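Similar to hydroxylamine oxidoreductase (Kuenenia stuttgartiensis, PDB 6H5L) probably acts as an oxidoreductase, a multiheme cytochrome c that belongs to a 60-heme reductase complex of an anammox bacterium. Local coordinates at residues Q55-Y60 against G205-D210; G300-G305 against F369-H374; K364-F369 against Q470-T475. All blocks are in the same frame, centred on the assembly; numbering follows the deposited sequence.

In the fold
All three contacts join segments far apart in sequence beside a heme c. From the N terminus, residues 55-60 are met by 205-210, and contact 1 closes a largely helical loop, tying helix 56-59 to a heme-attachment loop. The chain then runs on to 300-305, which opens contact 2. Contact 3 opens at 364-369 before contact 2 closes at 369-374; it closes last, at 470-475, so the two loops cross and share F369. Both use helix 356-389, which contact 2 joins to the 300-305 loop and contact 3 to helix 455-476. The centres of contacts 2 and 3 lie about 7 Å apart, whereas contact 1 lies on the opposite side of the chain's centre.

Contact 1. Residues Q55-Y60 against G205-D210; sequences QPNRHY and GAEKCD. With HEC (heme c), chain G.
E207 reaches across to Q55, P56 and N57 and brings its carboxylate to the N-terminal end of the short helix 56-59, where Q55 holds the N-cap position. The acid leaves the loop carrying C209, the first cysteine of a CxxCH heme-attachment motif. Its CB lies 4.0 Å from P56 CD, and its CG passes 3.7 Å from Q55 OE1. Beyond CG the chain is extended (chi2 -163°), which carries CD out to a point 3.7 Å from Q55 CD; there the carboxylate stacks on the Q55 amide, the two planes only 8° apart. E207 OE2 accepts the backbone N-H of N57 at 3.1 Å through its syn lone pair, while P56, which has no amide hydrogen to give, packs its CD against the same oxygen, 3.2 Å away. E207 OE1 takes a hydrogen bond from N57 ND2 at 3.0 Å, the donor standing above the carboxylate plane, and a further hydrogen bond links OE1 to Y17 OH. The buried acid is thus gripped at both oxygens, and the helix end may help to stabilise its negative charge. Two residues farther along the loop, C209 SG is bonded covalently to heme CAB at 1.8 Å.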
# COMPACT_ATOMS: atom_id res chain seq x y z
N GLN A 55 46.39 19.08 9.45
CA GLN A 55 46.78 19.42 10.82
C GLN A 55 46.53 20.91 11.02
O GLN A 55 47.46 21.72 10.97
CB GLN A 55 48.24 19.05 11.08
CG GLN A 55 48.68 19.17 12.53
CD GLN A 55 48.37 17.93 13.34
OE1 GLN A 55 47.68 17.02 12.88
NE2 GLN A 55 48.89 17.88 14.56
N PRO A 56 45.28 21.30 11.25
CA PRO A 56 44.95 22.74 11.24
C PRO A 56 45.61 23.54 12.34
O PRO A 56 46.10 24.65 12.08
CB PRO A 56 43.42 22.74 11.38
CG PRO A 56 42.99 21.38 10.93
CD PRO A 56 44.07 20.46 11.37
N ASN A 57 45.63 23.04 13.58
CA ASN A 57 46.22 23.79 14.68
C ASN A 57 47.65 24.22 14.36
O ASN A 57 48.04 25.36 14.63
CB ASN A 57 46.20 22.96 15.97
CG ASN A 57 44.86 23.01 16.68
OD1 ASN A 57 44.10 23.97 16.52
ND2 ASN A 57 44.57 21.99 17.48
N ARG A 58 48.44 23.32 13.78
CA ARG A 58 49.84 23.61 13.53
C ARG A 58 50.05 24.38 12.24
O ARG A 58 50.99 25.18 12.16
CB ARG A 58 50.64 22.31 13.51
CG ARG A 58 52.12 22.46 13.16
CD ARG A 58 52.91 23.09 14.29
NE ARG A 58 54.34 23.12 13.99
CZ ARG A 58 55.26 23.64 14.81
NH1 ARG A 58 54.89 24.16 15.97
NH2 ARG A 58 56.54 23.63 14.45
N HIS A 59 49.20 24.19 11.23
CA HIS A 59 49.54 24.63 9.88
C HIS A 59 48.46 25.39 9.12
O HIS A 59 48.71 25.77 7.97
CB HIS A 59 49.97 23.42 9.03
CG HIS A 59 51.27 22.81 9.45
ND1 HIS A 59 52.45 23.53 9.51
CD2 HIS A 59 51.59 21.55 9.83
CE1 HIS A 59 53.43 22.74 9.91
NE2 HIS A 59 52.93 21.53 10.11
N TYR A 60 47.29 25.62 9.70
CA TYR A 60 46.26 26.33 8.95
C TYR A 60 46.59 27.81 8.85
O TYR A 60 47.14 28.41 9.77
CB TYR A 60 44.88 26.15 9.60
CG TYR A 60 43.77 26.78 8.79
CD1 TYR A 60 43.35 26.22 7.59
CD2 TYR A 60 43.14 27.94 9.23
CE1 TYR A 60 42.33 26.79 6.85
CE2 TYR A 60 42.12 28.52 8.49
CZ TYR A 60 41.72 27.94 7.31
OH TYR A 60 40.70 28.51 6.57
N GLY A 205 44.33 11.74 10.94
CA GLY A 205 43.24 11.42 11.84
C GLY A 205 43.47 11.83 13.27
O GLY A 205 42.80 11.33 14.18
N ALA A 206 44.42 12.74 13.50
CA ALA A 206 44.75 13.19 14.85
C ALA A 206 43.94 14.41 15.26
O ALA A 206 43.52 14.51 16.42
CB ALA A 206 46.24 13.49 14.96
N GLU A 207 43.70 15.34 14.34
CA GLU A 207 42.89 16.52 14.63
C GLU A 207 41.61 16.59 13.81
O GLU A 207 40.81 17.50 14.04
CB GLU A 207 43.71 17.80 14.39
CG GLU A 207 44.99 17.88 15.21
CD GLU A 207 45.55 19.29 15.28
OE1 GLU A 207 46.06 19.68 16.35
OE2 GLU A 207 45.48 20.00 14.26
N LYS A 208 41.40 15.67 12.87
CA LYS A 208 40.20 15.65 12.05
C LYS A 208 39.28 14.54 12.53
O LYS A 208 39.65 13.37 12.52
CB LYS A 208 40.55 15.44 10.58
CG LYS A 208 41.71 16.29 10.07
CD LYS A 208 41.54 16.59 8.59
CE LYS A 208 41.06 15.38 7.82
NZ LYS A 208 40.24 15.78 6.64
N CYS A 209 38.07 14.92 12.95
CA CYS A 209 37.06 13.96 13.37
C CYS A 209 36.13 13.55 12.23
O CYS A 209 35.19 12.78 12.46
CB CYS A 209 36.23 14.53 14.53
SG CYS A 209 37.18 14.89 16.01
N ASP A 210 36.38 14.04 11.02
CA ASP A 210 35.61 13.69 9.83
C ASP A 210 36.24 12.54 9.06
O ASP A 210 36.03 12.42 7.85
CB ASP A 210 35.46 14.91 8.93
CG ASP A 210 36.80 15.44 8.45
OD1 ASP A 210 37.84 14.97 8.95
OD2 ASP A 210 36.82 16.33 7.57
FE HEC G . 33.18 9.40 16.07
CHA HEC G . 30.17 7.99 16.93
CHB HEC G . 32.12 12.40 17.38
CHC HEC G . 36.36 10.71 15.70
CHD HEC G . 34.15 6.58 14.43
NA HEC G . 31.46 10.07 16.98
C1A HEC G . 30.34 9.31 17.25
C2A HEC G . 29.37 10.15 17.92
C3A HEC G . 29.91 11.37 18.04
C4A HEC G . 31.23 11.35 17.46
CMA HEC G . 29.22 12.58 18.70
CAA HEC G . 27.98 9.70 18.41
CBA HEC G . 26.90 10.06 17.38
CGA HEC G . 25.56 9.61 17.90
O1A HEC G . 25.53 8.75 18.82
O2A HEC G . 24.52 10.10 17.39
NB HEC G . 34.06 11.24 16.40
C1B HEC G . 33.47 12.28 17.08
C2B HEC G . 34.50 13.24 17.42
C3B HEC G . 35.67 12.78 16.95
C4B HEC G . 35.42 11.51 16.30
CMB HEC G . 34.26 14.55 18.19
CAB HEC G . 37.06 13.45 17.08
CBB HEC G . 37.57 13.36 18.53
NC HEC G . 34.93 8.77 15.22
C1C HEC G . 36.13 9.46 15.19
C2C HEC G . 37.14 8.57 14.63
C3C HEC G . 36.50 7.49 14.16
C4C HEC G . 35.12 7.55 14.60
CMC HEC G . 38.57 9.02 14.26
CAC HEC G . 37.15 6.30 13.42
CBC HEC G . 38.12 5.55 14.37
ND HEC G . 32.27 7.59 15.69
C1D HEC G . 32.94 6.52 15.09
C2D HEC G . 32.14 5.33 15.28
C3D HEC G . 30.90 5.77 16.06
C4D HEC G . 31.07 7.19 16.27
CMD HEC G . 32.46 3.91 14.79
CAD HEC G . 29.73 4.89 16.54
CBD HEC G . 29.86 4.72 18.05
CGD HEC G . 29.01 3.59 18.56
O1D HEC G . 29.19 3.20 19.74
O2D HEC G . 28.17 3.07 17.79
O HOH W 1 45.96 15.58 12.00

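Contact 2. Residues G300-G305 against F369-H374; sequences GIWRMG and FMFQAH. With HEC (heme c), chain I.
W302 lays one face of its indole against M370 and turns its edge to F371, where the 300-305 loop packs on helix 356-389. M370 CB stands over the six-membered ring, 3.4 Å from its centroid and 8° off the normal, a CH-pi contact. The methionine chain, bent at chi2 and chi3, then folds back: SD makes an oblique Met-aromatic contact with the same ring, and CE ends 3.7 Å from G305 CA. At the rim, W302 CH2 meets F371 CE1 at 3.5 Å in an offset edge-to-face pair, the planes inclined at 71°. H374 adds a smaller contact, its CE1 lying 3.5 Å from G305 O, a carbonyl that accepts a hydrogen bond from K468 NZ.

A hydrogen bond at the indole nitrogen helps to set the ring's rotation. NE1 is hydrogen-bonded to OD1 of D367, about one turn before M370 in the helix, and D367 is itself held by a salt bridge to R343. An alanine in place of W302 would probably leave a gap over M370 and beside F371, and D367 OD1 without its indole donor. At the other end of the residue, W302 N donates an almost straight bond (174°) to heme O2D at 2.7 Å, joined by I301 N at 2.9 Å. Two backbone N-H groups therefore share one propionate oxygen, likely to stabilise its negative charge, while the indole of the same residue packs on the helix and gives its N-H to D367.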
# COMPACT_ATOMS: atom_id res chain seq x y z
N GLY A 300 44.68 -3.78 21.68
CA GLY A 300 45.79 -4.27 20.88
C GLY A 300 46.84 -4.99 21.70
O GLY A 300 47.18 -4.58 22.81
N ILE A 301 47.35 -6.09 21.14
CA ILE A 301 48.37 -6.92 21.79
C ILE A 301 49.62 -7.04 20.94
O ILE A 301 50.73 -6.77 21.42
CB ILE A 301 47.82 -8.33 22.13
CG1 ILE A 301 46.61 -8.22 23.10
CG2 ILE A 301 48.91 -9.21 22.72
CD1 ILE A 301 45.93 -9.55 23.37
N TRP A 302 49.45 -7.47 19.70
CA TRP A 302 50.57 -7.63 18.76
C TRP A 302 50.72 -6.34 17.97
O TRP A 302 51.50 -6.33 17.08
CB TRP A 302 50.33 -8.79 17.80
CG TRP A 302 50.49 -10.16 18.36
CD1 TRP A 302 49.50 -11.00 18.74
CD2 TRP A 302 51.71 -10.87 18.61
NE1 TRP A 302 50.00 -12.17 19.19
CE2 TRP A 302 51.36 -12.13 19.13
CE3 TRP A 302 53.06 -10.58 18.44
CZ2 TRP A 302 52.30 -13.08 19.48
CZ3 TRP A 302 53.99 -11.52 18.79
CH2 TRP A 302 53.62 -12.75 19.30
N ARG A 303 50.11 -5.28 18.46
CA ARG A 303 49.88 -3.97 17.85
C ARG A 303 50.15 -3.96 16.35
O ARG A 303 49.29 -4.37 15.65
CB ARG A 303 50.76 -2.97 18.60
CG ARG A 303 50.61 -3.07 20.11
CD ARG A 303 49.32 -2.57 20.69
NE ARG A 303 49.00 -1.26 20.23
CZ ARG A 303 49.21 -0.12 20.85
NH1 ARG A 303 49.82 -0.08 22.00
NH2 ARG A 303 48.78 0.99 20.31
N MET A 304 51.34 -3.69 15.89
CA MET A 304 51.52 -3.57 14.45
C MET A 304 52.10 -4.83 13.82
O MET A 304 52.00 -5.00 12.60
CB MET A 304 52.42 -2.37 14.11
CG MET A 304 52.37 -1.96 12.63
SD MET A 304 53.23 -0.42 12.26
CE MET A 304 53.03 -0.33 10.48
N GLY A 305 52.64 -5.74 14.63
CA GLY A 305 53.36 -6.89 14.13
C GLY A 305 54.84 -6.65 13.95
O GLY A 305 55.54 -7.56 13.48
N PHE A 369 51.52 -18.22 14.96
CA PHE A 369 52.00 -17.68 13.69
C PHE A 369 52.96 -16.52 13.91
O PHE A 369 53.97 -16.40 13.21
CB PHE A 369 50.81 -17.24 12.83
CG PHE A 369 51.22 -16.54 11.56
CD1 PHE A 369 51.48 -17.26 10.40
CD2 PHE A 369 51.33 -15.16 11.52
CE1 PHE A 369 51.85 -16.62 9.24
CE2 PHE A 369 51.70 -14.51 10.35
CZ PHE A 369 51.96 -15.24 9.21
N MET A 370 52.66 -15.66 14.88
CA MET A 370 53.51 -14.50 15.13
C MET A 370 54.84 -14.91 15.76
O MET A 370 55.88 -14.30 15.48
CB MET A 370 52.78 -13.50 16.01
CG MET A 370 51.61 -12.83 15.31
SD MET A 370 52.16 -12.04 13.79
CE MET A 370 52.93 -10.56 14.44
N PHE A 371 54.82 -15.94 16.62
CA PHE A 371 56.06 -16.41 17.22
C PHE A 371 57.00 -16.97 16.15
O PHE A 371 58.20 -16.67 16.15
CB PHE A 371 55.76 -17.47 18.28
CG PHE A 371 55.21 -16.90 19.56
CD1 PHE A 371 55.69 -15.71 20.07
CD2 PHE A 371 54.20 -17.57 20.24
CE1 PHE A 371 55.18 -15.19 21.24
CE2 PHE A 371 53.69 -17.04 21.42
CZ PHE A 371 54.18 -15.85 21.92
N GLN A 372 56.47 -17.78 15.23
CA GLN A 372 57.32 -18.34 14.19
C GLN A 372 57.68 -17.30 13.14
O GLN A 372 58.76 -17.39 12.53
CB GLN A 372 56.63 -19.55 13.55
CG GLN A 372 55.35 -19.24 12.78
CD GLN A 372 55.61 -18.89 11.33
OE1 GLN A 372 56.42 -19.53 10.66
NE2 GLN A 372 54.92 -17.86 10.84
N ALA A 373 56.82 -16.31 12.91
CA ALA A 373 57.13 -15.26 11.95
C ALA A 373 58.22 -14.34 12.48
O ALA A 373 59.16 -13.99 11.75
CB ALA A 373 55.88 -14.47 11.60
N HIS A 374 58.13 -13.94 13.76
CA HIS A 374 59.21 -13.17 14.36
C HIS A 374 60.50 -13.96 14.44
O HIS A 374 61.58 -13.39 14.32
CB HIS A 374 58.79 -12.68 15.75
CG HIS A 374 58.15 -11.33 15.76
ND1 HIS A 374 56.80 -11.14 15.92
CD2 HIS A 374 58.68 -10.09 15.61
CE1 HIS A 374 56.52 -9.85 15.87
NE2 HIS A 374 57.65 -9.19 15.69
FE HEC I . 41.21 -6.08 13.32
CHA HEC I . 44.24 -6.65 14.70
CHB HEC I . 42.39 -3.18 11.86
CHC HEC I . 38.23 -5.66 11.66
CHD HEC I . 39.75 -8.56 15.23
NA HEC I . 43.01 -5.14 13.20
C1A HEC I . 44.07 -5.46 14.02
C2A HEC I . 44.98 -4.33 14.02
C3A HEC I . 44.47 -3.38 13.24
C4A HEC I . 43.22 -3.86 12.71
CMA HEC I . 45.10 -2.00 12.95
CAA HEC I . 46.30 -4.25 14.80
CBA HEC I . 46.01 -3.73 16.20
CGA HEC I . 45.87 -4.89 17.14
O1A HEC I . 44.75 -5.09 17.68
O2A HEC I . 46.87 -5.63 17.34
NB HEC I . 40.43 -4.65 12.04
C1B HEC I . 41.13 -3.59 11.48
C2B HEC I . 40.33 -3.02 10.42
C3B HEC I . 39.18 -3.70 10.37
C4B HEC I . 39.22 -4.74 11.38
CMB HEC I . 40.72 -1.81 9.56
CAB HEC I . 38.01 -3.43 9.40
CBB HEC I . 38.41 -3.70 7.93
NC HEC I . 39.33 -6.91 13.46
C1C HEC I . 38.27 -6.65 12.61
C2C HEC I . 37.28 -7.70 12.79
C3C HEC I . 37.63 -8.39 13.88
C4C HEC I . 38.97 -7.98 14.26
CMC HEC I . 35.86 -7.65 12.19
CAC HEC I . 36.82 -9.54 14.52
CBC HEC I . 36.81 -10.77 13.58
ND HEC I . 41.88 -7.40 14.76
C1D HEC I . 41.11 -8.37 15.39
C2D HEC I . 41.97 -9.17 16.24
C3D HEC I . 43.37 -8.57 16.07
C4D HEC I . 43.22 -7.47 15.14
CMD HEC I . 41.57 -10.36 17.13
CAD HEC I . 44.67 -9.03 16.77
CBD HEC I . 44.67 -8.45 18.18
CGD HEC I . 45.95 -8.81 18.89
O1D HEC I . 46.05 -9.95 19.40
O2D HEC I . 46.86 -7.94 18.96

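Contact 3. Residues K364-F369 against Q470-T475; sequences KSLDQF and QGYKGT. With HEC (heme c), chain I.
F369 turns a face of its ring to T475, so that the hydroxyl OG1 sits 3.5 Å above the plane over the ring centre. The pair lies between two antiparallel helices, whose short segments run at 172° with their axes 9.9 Å apart. T475 OG1 donates to G471 O at 2.7 Å, one turn back; the T475 amide reaches the same oxygen from the opposite face of the carbonyl plane, and a further hydrogen bond joins OG1 to S483 OG. F369 has CG anti to the backbone N (chi1 174°), and its ring reaches the facing backbone, CE2 lying 3.3 Å from G471 C. The bare CA of G471 matters here, since a CB would point into this ring. The T475 and L366 side chains cross obliquely, with T475 CG2 3.8 Å from L366 CD1. That CD1 also meets the edge of the Y472 ring, at CD1, 4.0 Å away, while L366 CD2 touches a propionate arm of the heme, 3.9 Å from CAD. Y472 OH is hydrogen-bonded to R303 O, and K473, next in the helix, forms a salt bridge with D240. Helices 356-389 and 455-476 thus pack side by side next to the heme, with Q488 of helix 480-513 and Y194 of another subunit also touching F369.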
# COMPACT_ATOMS: atom_id res chain seq x y z
N LYS A 364 44.98 -18.40 19.69
CA LYS A 364 46.24 -19.05 20.04
C LYS A 364 47.04 -19.42 18.81
O LYS A 364 48.28 -19.45 18.85
CB LYS A 364 45.97 -20.28 20.91
CG LYS A 364 45.86 -19.97 22.39
CD LYS A 364 44.95 -20.95 23.11
CE LYS A 364 45.44 -22.38 23.01
NZ LYS A 364 44.50 -23.32 23.68
N SER A 365 46.37 -19.72 17.69
CA SER A 365 47.08 -19.95 16.44
C SER A 365 47.64 -18.65 15.88
O SER A 365 48.70 -18.65 15.24
CB SER A 365 46.16 -20.61 15.42
OG SER A 365 45.67 -21.85 15.90
N LEU A 366 46.95 -17.53 16.09
CA LEU A 366 47.51 -16.23 15.74
C LEU A 366 48.80 -15.97 16.49
O LEU A 366 49.78 -15.47 15.92
CB LEU A 366 46.49 -15.12 16.02
CG LEU A 366 47.03 -13.68 16.01
CD1 LEU A 366 47.48 -13.29 14.61
CD2 LEU A 366 45.99 -12.71 16.54
N ASP A 367 48.83 -16.30 17.78
CA ASP A 367 50.06 -16.15 18.56
C ASP A 367 51.17 -17.05 18.02
O ASP A 367 52.32 -16.62 17.91
CB ASP A 367 49.78 -16.46 20.03
CG ASP A 367 48.75 -15.54 20.65
OD1 ASP A 367 48.64 -14.38 20.19
OD2 ASP A 367 48.04 -15.97 21.58
N GLN A 368 50.83 -18.29 17.68
CA GLN A 368 51.84 -19.21 17.17
C GLN A 368 52.39 -18.75 15.83
O GLN A 368 53.59 -18.86 15.57
CB GLN A 368 51.26 -20.62 17.05
CG GLN A 368 50.98 -21.28 18.39
CD GLN A 368 52.21 -21.33 19.28
OE1 GLN A 368 52.14 -21.05 20.47
NE2 GLN A 368 53.34 -21.71 18.69
N PHE A 369 51.52 -18.22 14.96
CA PHE A 369 52.00 -17.68 13.69
C PHE A 369 52.96 -16.52 13.91
O PHE A 369 53.97 -16.40 13.21
CB PHE A 369 50.81 -17.24 12.83
CG PHE A 369 51.22 -16.54 11.56
CD1 PHE A 369 51.48 -17.26 10.40
CD2 PHE A 369 51.33 -15.16 11.52
CE1 PHE A 369 51.85 -16.62 9.24
CE2 PHE A 369 51.70 -14.51 10.35
CZ PHE A 369 51.96 -15.24 9.21
N GLN A 470 51.58 -8.59 6.61
CA GLN A 470 50.42 -9.04 5.83
C GLN A 470 49.93 -10.40 6.30
O GLN A 470 48.73 -10.61 6.45
CB GLN A 470 50.77 -9.06 4.34
CG GLN A 470 50.91 -7.67 3.74
CD GLN A 470 51.37 -7.69 2.30
OE1 GLN A 470 50.68 -8.21 1.42
NE2 GLN A 470 52.55 -7.13 2.04
N GLY A 471 50.85 -11.34 6.52
CA GLY A 471 50.46 -12.61 7.11
C GLY A 471 49.90 -12.45 8.51
O GLY A 471 49.01 -13.20 8.91
N TYR A 472 50.41 -11.47 9.26
CA TYR A 472 49.86 -11.18 10.59
C TYR A 472 48.40 -10.74 10.49
O TYR A 472 47.53 -11.30 11.17
CB TYR A 472 50.72 -10.11 11.27
CG TYR A 472 50.06 -9.37 12.41
CD1 TYR A 472 49.41 -10.04 13.44
CD2 TYR A 472 50.11 -7.98 12.47
CE1 TYR A 472 48.82 -9.36 14.48
CE2 TYR A 472 49.52 -7.29 13.51
CZ TYR A 472 48.88 -7.98 14.51
OH TYR A 472 48.30 -7.29 15.55
N LYS A 473 48.13 -9.74 9.66
CA LYS A 473 46.76 -9.24 9.53
C LYS A 473 45.84 -10.28 8.89
O LYS A 473 44.66 -10.36 9.24
CB LYS A 473 46.75 -7.94 8.73
CG LYS A 473 47.41 -6.78 9.45
CD LYS A 473 46.83 -6.61 10.85
CE LYS A 473 47.42 -5.39 11.54
NZ LYS A 473 47.08 -4.13 10.83
N GLY A 474 46.36 -11.08 7.96
CA GLY A 474 45.56 -12.15 7.39
C GLY A 474 45.20 -13.21 8.40
O GLY A 474 44.08 -13.73 8.41
N THR A 475 46.15 -13.56 9.28
CA THR A 475 45.88 -14.54 10.32
C THR A 475 44.93 -13.99 11.37
O THR A 475 44.02 -14.69 11.83
CB THR A 475 47.19 -14.99 10.97
OG1 THR A 475 48.06 -15.53 9.98
CG2 THR A 475 46.93 -16.05 12.04
FE HEC I . 41.21 -6.08 13.32
CHA HEC I . 44.24 -6.65 14.70
CHB HEC I . 42.39 -3.18 11.86
CHC HEC I . 38.23 -5.66 11.66
CHD HEC I . 39.75 -8.56 15.23
NA HEC I . 43.01 -5.14 13.20
C1A HEC I . 44.07 -5.46 14.02
C2A HEC I . 44.98 -4.33 14.02
C3A HEC I . 44.47 -3.38 13.24
C4A HEC I . 43.22 -3.86 12.71
CMA HEC I . 45.10 -2.00 12.95
CAA HEC I . 46.30 -4.25 14.80
CBA HEC I . 46.01 -3.73 16.20
CGA HEC I . 45.87 -4.89 17.14
O1A HEC I . 44.75 -5.09 17.68
O2A HEC I . 46.87 -5.63 17.34
NB HEC I . 40.43 -4.65 12.04
C1B HEC I . 41.13 -3.59 11.48
C2B HEC I . 40.33 -3.02 10.42
C3B HEC I . 39.18 -3.70 10.37
C4B HEC I . 39.22 -4.74 11.38
CMB HEC I . 40.72 -1.81 9.56
CAB HEC I . 38.01 -3.43 9.40
CBB HEC I . 38.41 -3.70 7.93
NC HEC I . 39.33 -6.91 13.46
C1C HEC I . 38.27 -6.65 12.61
C2C HEC I . 37.28 -7.70 12.79
C3C HEC I . 37.63 -8.39 13.88
C4C HEC I . 38.97 -7.98 14.26
CMC HEC I . 35.86 -7.65 12.19
CAC HEC I . 36.82 -9.54 14.52
CBC HEC I . 36.81 -10.77 13.58
ND HEC I . 41.88 -7.40 14.76
C1D HEC I . 41.11 -8.37 15.39
C2D HEC I . 41.97 -9.17 16.24
C3D HEC I . 43.37 -8.57 16.07
C4D HEC I . 43.22 -7.47 15.14
CMD HEC I . 41.57 -10.36 17.13
CAD HEC I . 44.67 -9.03 16.77
CBD HEC I . 44.67 -8.45 18.18
CGD HEC I . 45.95 -8.81 18.89
O1D HEC I . 46.05 -9.95 19.40
O2D HEC I . 46.86 -7.94 18.96